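Penicillin-binding protein A (Mycobacterium tuberculosis, PDB 3UPO) probably cross-links the peptides of the peptidoglycan cell wall as a serine D,D-transpeptidase, and is acylated by penicillin. Local coordinates at residues 294-299 with 310-315; 193-198 with 304-309; 397-402 with 411-416. All blocks are in the same frame, centred on the assembly; numbering follows the deposited sequence.

Interaction 1. Residues 294-299 with 310-315; sequences VGPIPD and QKDVAL. With PNM (open form - penicillin g), chain C.
Val294 and Gly295 run past Val313 and Asp312, their CA atoms 4.3 Å (Val294 to Val313) and 4.7 Å (Gly295 to Asp312) apart, where two loops on either end of helix 300-306 meet in the transpeptidase domain. The later loop is folded by a type II' beta turn from Gln310 to Val313, closed by the bond from Val313 N to Gln310 O. The loops are joined by van der Waals packing and by one water, which donates to Val294 O at 2.6 Å and accepts from Asp312 N, so that both backbone groups are satisfied without meeting directly. Gly295, at a phi of 87°, brings its CA against Asp312 CB at 3.7 Å. Beyond it the Asp312 side chain crosses the Pro296 ring at roughly a right angle and lays OD2 3.6 Å from Pro296 CD. Val313 holds CG1 anti to its backbone N (chi1 -167°), which leaves CG2 to press on Val294 O and to approach Val294 CG2 more loosely, at 4.4 Å. Phe195 and Thr306 pack against both valines, which are buried. At the start of the turn, Gln310 serves the pocket instead of the neighbouring loop. Its NE2 is hydrogen-bonded to Glu400 O, while the bend at chi2 (-78°) brings OE1 to 3.3 Å from C23 on the phenyl ring of the bound penicillin.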
loop_
_atom_site.group_PDB
_atom_site.type_symbol
_atom_site.label_atom_id
_atom_site.label_comp_id
_atom_site.label_asym_id
_atom_site.label_seq_id
_atom_site.Cartn_x
_atom_site.Cartn_y
_atom_site.Cartn_z
ATOM N N VAL A 294 -2.326 13.545 8.651
ATOM C CA VAL A 294 -3.560 13.573 9.433
ATOM C C VAL A 294 -4.322 14.890 9.143
ATOM O O VAL A 294 -5.528 14.998 9.415
ATOM C CB VAL A 294 -3.268 13.366 10.961
ATOM C CG1 VAL A 294 -2.536 14.561 11.569
ATOM C CG2 VAL A 294 -4.564 13.062 11.750
ATOM N N GLY A 295 -3.622 15.873 8.567
ATOM C CA GLY A 295 -4.189 17.204 8.389
ATOM C C GLY A 295 -3.975 18.112 9.596
ATOM O O GLY A 295 -3.578 17.640 10.674
ATOM N N PRO A 296 -4.234 19.424 9.434
ATOM C CA PRO A 296 -4.018 20.385 10.518
ATOM C C PRO A 296 -5.007 20.303 11.678
ATOM O O PRO A 296 -4.687 20.761 12.772
ATOM C CB PRO A 296 -4.138 21.742 9.819
ATOM C CG PRO A 296 -5.028 21.476 8.647
ATOM C CD PRO A 296 -4.704 20.080 8.200
ATOM N N ILE A 297 -6.179 19.719 11.436
ATOM C CA ILE A 297 -7.290 19.669 12.397
ATOM C C ILE A 297 -7.563 21.035 13.039
ATOM O O ILE A 297 -7.365 21.213 14.258
ATOM C CB ILE A 297 -7.084 18.562 13.488
ATOM C CG1 ILE A 297 -6.378 17.333 12.896
ATOM C CG2 ILE A 297 -8.427 18.208 14.135
ATOM C CD1 ILE A 297 -6.114 16.223 13.876
ATOM N N PRO A 298 -8.036 22.009 12.232
ATOM C CA PRO A 298 -8.118 23.407 12.696
ATOM C C PRO A 298 -9.163 23.679 13.785
ATOM O O PRO A 298 -9.049 24.684 14.504
ATOM C CB PRO A 298 -8.449 24.200 11.426
ATOM C CG PRO A 298 -9.011 23.194 10.458
ATOM C CD PRO A 298 -8.506 21.839 10.841
ATOM N N ASP A 299 -10.161 22.800 13.901
ATOM C CA ASP A 299 -11.246 22.954 14.869
ATOM C C ASP A 299 -11.882 21.602 15.185
ATOM O O ASP A 299 -11.425 20.574 14.688
ATOM C CB ASP A 299 -12.308 23.955 14.375
ATOM C CG ASP A 299 -12.874 23.597 13.003
ATOM O OD1 ASP A 299 -13.270 22.437 12.777
ATOM O OD2 ASP A 299 -12.918 24.484 12.133
ATOM N N GLN A 310 -11.693 11.055 7.538
ATOM C CA GLN A 310 -12.116 11.995 6.519
ATOM C C GLN A 310 -11.415 13.349 6.714
ATOM O O GLN A 310 -10.259 13.375 7.123
ATOM C CB GLN A 310 -13.641 12.111 6.485
ATOM C CG GLN A 310 -14.357 10.786 6.262
ATOM C CD GLN A 310 -14.355 10.293 4.814
ATOM O OE1 GLN A 310 -14.831 9.188 4.549
ATOM N NE2 GLN A 310 -13.829 11.094 3.878
ATOM N N LYS A 311 -12.095 14.452 6.410
ATOM C CA LYS A 311 -11.481 15.783 6.396
ATOM C C LYS A 311 -10.179 15.807 5.561
ATOM O O LYS A 311 -10.233 15.705 4.345
ATOM C CB LYS A 311 -11.260 16.306 7.822
ATOM C CG LYS A 311 -10.880 17.786 7.914
ATOM C CD LYS A 311 -11.771 18.661 7.016
ATOM C CE LYS A 311 -11.667 20.112 7.380
ATOM N NZ LYS A 311 -12.818 20.866 6.803
ATOM N N ASP A 312 -9.021 15.904 6.217
ATOM C CA ASP A 312 -7.738 16.122 5.540
ATOM C C ASP A 312 -6.808 14.922 5.691
ATOM O O ASP A 312 -5.652 14.956 5.263
ATOM C CB ASP A 312 -7.059 17.386 6.080
ATOM C CG ASP A 312 -7.852 18.645 5.802
ATOM O OD1 ASP A 312 -8.371 18.779 4.682
ATOM O OD2 ASP A 312 -7.948 19.524 6.692
ATOM N N VAL A 313 -7.310 13.847 6.287
ATOM C CA VAL A 313 -6.521 12.621 6.404
ATOM C C VAL A 313 -6.359 12.004 5.015
ATOM O O VAL A 313 -7.328 11.922 4.246
ATOM C CB VAL A 313 -7.161 11.602 7.384
ATOM C CG1 VAL A 313 -6.176 10.501 7.718
ATOM C CG2 VAL A 313 -7.599 12.293 8.653
ATOM N N ALA A 314 -5.131 11.578 4.710
ATOM C CA ALA A 314 -4.736 11.185 3.373
ATOM C C ALA A 314 -3.538 10.295 3.515
ATOM O O ALA A 314 -2.480 10.722 3.995
ATOM C CB ALA A 314 -4.387 12.409 2.520
ATOM N N LEU A 315 -3.704 9.049 3.099
ATOM C CA LEU A 315 -2.676 8.047 3.268
ATOM C C LEU A 315 -2.384 7.387 1.922
ATOM O O LEU A 315 -3.278 7.283 1.071
ATOM C CB LEU A 315 -3.165 6.962 4.241
ATOM C CG LEU A 315 -3.010 7.081 5.762
ATOM C CD1 LEU A 315 -3.640 8.321 6.350
ATOM C CD2 LEU A 315 -3.558 5.831 6.442
HETATM O O8 PNM C . -15.311 4.032 6.321
HETATM C C7 PNM C . -15.907 4.283 7.373
HETATM N N4 PNM C . -17.139 2.210 7.686
HETATM C C3 PNM C . -17.445 1.489 6.473
HETATM C C11 PNM C . -16.636 0.236 6.383
HETATM O O13 PNM C . -16.329 -0.178 5.245
HETATM O O12 PNM C . -16.295 -0.326 7.450
HETATM C C2 PNM C . -18.976 1.305 6.467
HETATM C C10 PNM C . -19.535 1.218 5.052
HETATM C C9 PNM C . -19.445 0.087 7.261
HETATM S S1 PNM C . -19.584 2.789 7.214
HETATM C C5 PNM C . -18.044 3.301 7.952
HETATM C C6 PNM C . -17.396 4.578 7.391
HETATM N N14 PNM C . -17.784 4.936 6.041
HETATM C C15 PNM C . -19.039 5.562 5.658
HETATM O O16 PNM C . -19.514 6.358 6.726
HETATM C C17 PNM C . -18.888 6.348 4.341
HETATM C C18 PNM C . -19.099 7.826 4.574
HETATM C C19 PNM C . -20.352 8.394 4.318
HETATM C C20 PNM C . -20.534 9.766 4.557
HETATM C C21 PNM C . -19.490 10.564 5.048
HETATM C C22 PNM C . -18.241 9.989 5.306
HETATM C C23 PNM C . -18.046 8.621 5.065
HETATM O O HOH W 1 -7.938 15.941 9.110
#

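Interaction 2. Residues 193-198 with 304-309; sequences STFKVI and GMTSIG. With PNM (open form - penicillin g), chain C.
Thr306, in the last turn of helix 300-306, meets Phe195 through both its backbone and its side chain. Thr306 O lies 3.1 Å from Phe195 CD2, oblique to the ring, and the same carbonyl accepts a bond from Gly309 N in the turn that follows. Thr306 CG2 runs alongside the ring, pointing the same way, and reaches Phe195 CE2 at 4.2 Å; Phe195 is placed there by a CG anti to its backbone N (chi1 -163°), and Ile198 CB covers one of its faces. Ser307 adds its carbonyl, which sits at the ring edge near the plane and is hydrogen-bonded to Thr199 OG1. Ile308 lies alongside Lys196, the two side chains pointing the same way: its CG2 is 3.9 Å from Lys196 CE, so Ile308 touches the extended Lys196 chain near its end. Phe257 of helix 254-264 touches both residues. Gly309 closes the helix as the C-prime residue of a Schellman motif, with Gln310 N returning to Met305 O. With positive phi, Gly309 turns the chain so that its CA packs 3.5 Å from Phe195 CB. Lys196 reaches Ser252 OG and Asn254 OD1 with NZ, and makes a weak bond to Ser193 OG within its own turn. That oxygen is joined covalently to C7 of the opened penicillin, while Ser193 N donates to O8 at 2.8 Å, though the bond is bent (131°). Serine and lysine one turn apart at the start of a helix form the SxxK motif of penicillin-binding proteins, here captured as the acyl-enzyme with the acyl carbonyl in the oxyanion hole.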
loop_
_atom_site.group_PDB
_atom_site.type_symbol
_atom_site.label_atom_id
_atom_site.label_comp_id
_atom_site.label_asym_id
_atom_site.label_seq_id
_atom_site.Cartn_x
_atom_site.Cartn_y
_atom_site.Cartn_z
ATOM N N SER A 193 -12.732 4.702 7.301
ATOM C CA SER A 193 -12.850 4.023 8.588
ATOM C C SER A 193 -11.724 3.075 8.938
ATOM O O SER A 193 -11.697 2.546 10.047
ATOM C CB SER A 193 -14.197 3.306 8.722
ATOM O OG SER A 193 -15.257 4.230 8.597
ATOM N N THR A 194 -10.797 2.843 8.015
ATOM C CA THR A 194 -9.569 2.148 8.400
ATOM C C THR A 194 -8.857 2.975 9.491
ATOM O O THR A 194 -8.150 2.434 10.319
ATOM C CB THR A 194 -8.630 1.893 7.196
ATOM O OG1 THR A 194 -8.317 3.135 6.552
ATOM C CG2 THR A 194 -9.270 0.914 6.185
ATOM N N PHE A 195 -9.078 4.289 9.495
ATOM C CA PHE A 195 -8.415 5.198 10.431
ATOM C C PHE A 195 -8.977 5.073 11.859
ATOM O O PHE A 195 -8.397 5.591 12.827
ATOM C CB PHE A 195 -8.527 6.631 9.917
ATOM C CG PHE A 195 -7.557 7.595 10.548
ATOM C CD1 PHE A 195 -6.204 7.572 10.208
ATOM C CD2 PHE A 195 -8.004 8.538 11.473
ATOM C CE1 PHE A 195 -5.298 8.474 10.789
ATOM C CE2 PHE A 195 -7.121 9.449 12.046
ATOM C CZ PHE A 195 -5.759 9.422 11.695
ATOM N N LYS A 196 -10.096 4.370 11.995
ATOM C CA LYS A 196 -10.617 4.036 13.316
ATOM C C LYS A 196 -9.581 3.243 14.111
ATOM O O LYS A 196 -9.623 3.219 15.332
ATOM C CB LYS A 196 -11.963 3.304 13.219
ATOM C CG LYS A 196 -13.086 4.228 12.755
ATOM C CD LYS A 196 -14.368 3.473 12.510
ATOM C CE LYS A 196 -15.509 4.432 12.195
ATOM N NZ LYS A 196 -16.703 3.765 11.616
ATOM N N VAL A 197 -8.631 2.626 13.413
ATOM C CA VAL A 197 -7.539 1.922 14.078
ATOM C C VAL A 197 -6.689 2.923 14.861
ATOM O O VAL A 197 -6.329 2.657 16.012
ATOM C CB VAL A 197 -6.693 1.104 13.067
ATOM C CG1 VAL A 197 -5.488 0.460 13.738
ATOM C CG2 VAL A 197 -7.555 0.014 12.454
ATOM N N ILE A 198 -6.435 4.088 14.248
ATOM C CA ILE A 198 -5.634 5.153 14.845
ATOM C C ILE A 198 -6.367 5.890 15.953
ATOM O O ILE A 198 -5.773 6.216 16.974
ATOM C CB ILE A 198 -5.138 6.185 13.783
ATOM C CG1 ILE A 198 -4.369 5.471 12.666
ATOM C CG2 ILE A 198 -4.294 7.298 14.437
ATOM C CD1 ILE A 198 -3.181 4.687 13.140
ATOM N N GLY A 304 -13.820 15.657 14.550
ATOM C CA GLY A 304 -14.878 14.648 14.398
ATOM C C GLY A 304 -14.790 13.886 13.087
ATOM O O GLY A 304 -14.909 12.657 13.064
ATOM N N MET A 305 -14.551 14.627 12.003
ATOM C CA MET A 305 -14.347 14.067 10.658
ATOM C C MET A 305 -13.009 13.319 10.517
ATOM O O MET A 305 -12.943 12.277 9.859
ATOM C CB MET A 305 -14.449 15.182 9.606
ATOM C CG MET A 305 -15.823 15.834 9.552
ATOM S SD MET A 305 -15.949 17.355 8.552
ATOM C CE MET A 305 -15.735 16.668 6.891
ATOM N N THR A 306 -11.953 13.853 11.132
ATOM C CA THR A 306 -10.636 13.216 11.137
ATOM C C THR A 306 -10.722 11.836 11.780
ATOM O O THR A 306 -10.056 10.891 11.337
ATOM C CB THR A 306 -9.581 14.104 11.895
ATOM O OG1 THR A 306 -9.452 15.359 11.225
ATOM C CG2 THR A 306 -8.220 13.455 11.957
ATOM N N SER A 307 -11.570 11.740 12.813
ATOM C CA SER A 307 -11.724 10.541 13.644
ATOM C C SER A 307 -12.234 9.346 12.868
ATOM O O SER A 307 -11.994 8.209 13.242
ATOM C CB SER A 307 -12.640 10.824 14.847
ATOM O OG SER A 307 -12.048 11.805 15.700
ATOM N N ILE A 308 -12.942 9.610 11.782
ATOM C CA ILE A 308 -13.404 8.526 10.913
ATOM C C ILE A 308 -12.665 8.535 9.572
ATOM O O ILE A 308 -13.160 8.000 8.587
ATOM C CB ILE A 308 -14.946 8.522 10.741
ATOM C CG1 ILE A 308 -15.434 9.788 10.030
ATOM C CG2 ILE A 308 -15.611 8.298 12.116
ATOM C CD1 ILE A 308 -16.950 9.867 9.830
ATOM N N GLY A 309 -11.473 9.130 9.562
ATOM C CA GLY A 309 -10.575 9.095 8.392
ATOM C C GLY A 309 -11.035 9.944 7.226
ATOM O O GLY A 309 -10.810 9.599 6.065
HETATM O O8 PNM C . -15.311 4.032 6.321
HETATM C C7 PNM C . -15.907 4.283 7.373
HETATM N N4 PNM C . -17.139 2.210 7.686
HETATM C C3 PNM C . -17.445 1.489 6.473
HETATM C C11 PNM C . -16.636 0.236 6.383
HETATM O O13 PNM C . -16.329 -0.178 5.245
HETATM O O12 PNM C . -16.295 -0.326 7.450
HETATM C C2 PNM C . -18.976 1.305 6.467
HETATM C C10 PNM C . -19.535 1.218 5.052
HETATM C C9 PNM C . -19.445 0.087 7.261
HETATM S S1 PNM C . -19.584 2.789 7.214
HETATM C C5 PNM C . -18.044 3.301 7.952
HETATM C C6 PNM C . -17.396 4.578 7.391
HETATM N N14 PNM C . -17.784 4.936 6.041
HETATM C C15 PNM C . -19.039 5.562 5.658
HETATM O O16 PNM C . -19.514 6.358 6.726
HETATM C C17 PNM C . -18.888 6.348 4.341
HETATM C C18 PNM C . -19.099 7.826 4.574
HETATM C C19 PNM C . -20.352 8.394 4.318
HETATM C C20 PNM C . -20.534 9.766 4.557
HETATM C C21 PNM C . -19.490 10.564 5.048
HETATM C C22 PNM C . -18.241 9.989 5.306
HETATM C C23 PNM C . -18.046 8.621 5.065
#

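Interaction 3. Residues 397-402 with 411-416; sequences GTAEHG and HAWYIA. With PNM (open form - penicillin g), chain C.
His401 and His411 stack face to face at the loop end of the hairpin formed by strands 393-399 and 411-418, their planes only 12° apart and their centroids separated by 3.7 Å. The rings are slightly displaced: His411 NE2 sits over the centre of the His401 ring, whereas His401 CD2 lies toward the rim of the other. The two side chains reach the stack from directions about a right angle apart, and a chi1 of 58° puts His401 CG between the backbone N and the carbonyl carbon. His401 NE2 donates to Pro409 O, and His411 ND1 accepts from Asn433 N. Ala399 shares a sheet face with His411 and Trp413, and its CB abuts the edge of the indole. Underneath, the strands are antiparallel, with hydrogen-bonded pairs Gly397-Trp413 and Ala399-His411. The shortest of these bonds, Trp413 N to Gly397 O at 2.7 Å, is nearly straight. Trp413 CB packs closely on the Gly397 backbone, 3.5 Å from Gly397 O. Away from its hairpin partner, strand 393-399 offers its edge to the penicillin as a beta-lactam-binding strand: Thr398 O accepts a hydrogen bond from ligand N14 at 3.1 Å, and Thr398 N donates to O8 at 2.9 Å and 170°.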
loop_
_atom_site.group_PDB
_atom_site.type_symbol
_atom_site.label_atom_id
_atom_site.label_comp_id
_atom_site.label_asym_id
_atom_site.label_seq_id
_atom_site.Cartn_x
_atom_site.Cartn_y
_atom_site.Cartn_z
ATOM N N GLY A 397 -12.995 -0.080 5.165
ATOM C CA GLY A 397 -13.273 1.341 5.099
ATOM C C GLY A 397 -13.889 1.697 3.766
ATOM O O GLY A 397 -13.641 1.046 2.763
ATOM N N THR A 398 -14.734 2.715 3.781
ATOM C CA THR A 398 -15.256 3.305 2.565
ATOM C C THR A 398 -15.245 4.815 2.744
ATOM O O THR A 398 -15.913 5.364 3.620
ATOM C CB THR A 398 -16.615 2.645 2.034
ATOM O OG1 THR A 398 -17.638 3.627 1.824
ATOM C CG2 THR A 398 -17.137 1.584 2.950
ATOM N N ALA A 399 -14.420 5.467 1.926
ATOM C CA ALA A 399 -14.069 6.851 2.128
ATOM C C ALA A 399 -14.686 7.730 1.052
ATOM O O ALA A 399 -14.509 7.474 -0.138
ATOM C CB ALA A 399 -12.555 6.994 2.131
ATOM N N GLU A 400 -15.418 8.755 1.479
ATOM C CA GLU A 400 -15.916 9.781 0.580
ATOM C C GLU A 400 -14.768 10.704 0.175
ATOM O O GLU A 400 -13.790 10.861 0.912
ATOM C CB GLU A 400 -17.048 10.572 1.240
ATOM C CG GLU A 400 -18.369 9.787 1.371
ATOM C CD GLU A 400 -19.616 10.683 1.324
ATOM O OE1 GLU A 400 -19.578 11.782 1.938
ATOM O OE2 GLU A 400 -20.627 10.288 0.675
ATOM N N HIS A 401 -14.875 11.312 -1.002
ATOM C CA HIS A 401 -13.773 12.123 -1.532
ATOM C C HIS A 401 -14.262 13.067 -2.599
ATOM O O HIS A 401 -15.304 12.846 -3.197
ATOM C CB HIS A 401 -12.659 11.227 -2.091
ATOM C CG HIS A 401 -13.114 10.305 -3.177
ATOM N ND1 HIS A 401 -12.906 10.571 -4.514
ATOM C CD2 HIS A 401 -13.781 9.130 -3.127
ATOM C CE1 HIS A 401 -13.419 9.595 -5.241
ATOM N NE2 HIS A 401 -13.953 8.704 -4.424
ATOM N N GLY A 402 -13.504 14.129 -2.824
ATOM C CA GLY A 402 -13.790 15.036 -3.915
ATOM C C GLY A 402 -14.631 16.244 -3.568
ATOM O O GLY A 402 -15.055 16.444 -2.423
ATOM N N HIS A 411 -14.054 5.402 -2.155
ATOM C CA HIS A 411 -13.003 4.388 -2.242
ATOM C C HIS A 411 -13.332 3.276 -1.286
ATOM O O HIS A 411 -13.738 3.540 -0.167
ATOM C CB HIS A 411 -11.630 4.945 -1.848
ATOM C CG HIS A 411 -11.243 6.202 -2.564
ATOM N ND1 HIS A 411 -11.200 6.297 -3.937
ATOM C CD2 HIS A 411 -10.857 7.409 -2.092
ATOM C CE1 HIS A 411 -10.810 7.510 -4.279
ATOM N NE2 HIS A 411 -10.591 8.204 -3.178
ATOM N N ALA A 412 -13.122 2.037 -1.714
ATOM C CA ALA A 412 -13.271 0.876 -0.845
ATOM C C ALA A 412 -11.898 0.434 -0.342
ATOM O O ALA A 412 -11.003 0.128 -1.136
ATOM C CB ALA A 412 -13.967 -0.263 -1.586
ATOM N N TRP A 413 -11.748 0.390 0.982
ATOM C CA TRP A 413 -10.472 0.079 1.608
ATOM C C TRP A 413 -10.559 -1.187 2.429
ATOM O O TRP A 413 -11.599 -1.470 3.029
ATOM C CB TRP A 413 -10.099 1.165 2.591
ATOM C CG TRP A 413 -9.392 2.403 2.110
ATOM C CD1 TRP A 413 -9.938 3.640 1.952
ATOM C CD2 TRP A 413 -7.994 2.542 1.852
ATOM N NE1 TRP A 413 -8.973 4.539 1.576
ATOM C CE2 TRP A 413 -7.765 3.892 1.519
ATOM C CE3 TRP A 413 -6.908 1.650 1.867
ATOM C CZ2 TRP A 413 -6.489 4.387 1.207
ATOM C CZ3 TRP A 413 -5.630 2.145 1.550
ATOM C CH2 TRP A 413 -5.440 3.501 1.222
ATOM N N TYR A 414 -9.454 -1.928 2.481
ATOM C CA TYR A 414 -9.313 -3.047 3.392
ATOM C C TYR A 414 -7.852 -3.200 3.822
ATOM O O TYR A 414 -6.971 -3.394 2.979
ATOM C CB TYR A 414 -9.772 -4.310 2.690
ATOM C CG TYR A 414 -9.721 -5.606 3.485
ATOM C CD1 TYR A 414 -10.651 -5.871 4.492
ATOM C CD2 TYR A 414 -8.774 -6.593 3.179
ATOM C CE1 TYR A 414 -10.637 -7.095 5.183
ATOM C CE2 TYR A 414 -8.740 -7.804 3.860
ATOM C CZ TYR A 414 -9.678 -8.052 4.859
ATOM O OH TYR A 414 -9.647 -9.250 5.528
ATOM N N ILE A 415 -7.598 -3.099 5.124
ATOM C CA ILE A 415 -6.288 -3.423 5.706
ATOM C C ILE A 415 -6.455 -4.636 6.593
ATOM O O ILE A 415 -7.503 -4.803 7.210
ATOM C CB ILE A 415 -5.685 -2.242 6.524
ATOM C CG1 ILE A 415 -6.584 -1.833 7.701
ATOM C CG2 ILE A 415 -5.341 -1.044 5.609
ATOM C CD1 ILE A 415 -5.915 -0.823 8.678
ATOM N N ALA A 416 -5.434 -5.485 6.656
ATOM C CA ALA A 416 -5.540 -6.756 7.355
ATOM C C ALA A 416 -4.189 -7.437 7.604
ATOM O O ALA A 416 -3.179 -7.113 6.972
ATOM C CB ALA A 416 -6.468 -7.710 6.572
HETATM O O8 PNM C . -15.311 4.032 6.321
HETATM C C7 PNM C . -15.907 4.283 7.373
HETATM N N4 PNM C . -17.139 2.210 7.686
HETATM C C3 PNM C . -17.445 1.489 6.473
HETATM C C11 PNM C . -16.636 0.236 6.383
HETATM O O13 PNM C . -16.329 -0.178 5.245
HETATM O O12 PNM C . -16.295 -0.326 7.450
HETATM C C2 PNM C . -18.976 1.305 6.467
HETATM C C10 PNM C . -19.535 1.218 5.052
HETATM C C9 PNM C . -19.445 0.087 7.261
HETATM S S1 PNM C . -19.584 2.789 7.214
HETATM C C5 PNM C . -18.044 3.301 7.952
HETATM C C6 PNM C . -17.396 4.578 7.391
HETATM N N14 PNM C . -17.784 4.936 6.041
HETATM C C15 PNM C . -19.039 5.562 5.658
HETATM O O16 PNM C . -19.514 6.358 6.726
HETATM C C17 PNM C . -18.888 6.348 4.341
HETATM C C18 PNM C . -19.099 7.826 4.574
HETATM C C19 PNM C . -20.352 8.394 4.318
HETATM C C20 PNM C . -20.534 9.766 4.557
HETATM C C21 PNM C . -19.490 10.564 5.048
HETATM C C22 PNM C . -18.241 9.989 5.306
HETATM C C23 PNM C . -18.046 8.621 5.065
#

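In the fold
All three contacts touch the penicillin bound in the transpeptidase domain, interaction 1 through Gln310 alone. Interactions 1 and 2 lie about 10 Å apart, centre to centre, and share a core in which Thr306 CG2 meets Val313 CG2 at 3.6 Å and Val294 CG2 at 3.7 Å. Interactions 2 and 3, about 11 Å apart by centres, pack through Thr194 CG2 on Trp413 CB (3.7 Å) and divide the oxyanion hole: O8 of the penicillin receives bonds from Ser193 N of one and Thr398 N of the other. The centres of interactions 1 and 3 are about 15 Å apart, yet Gln310 and Glu400 both contact the phenyl ring of the ligand.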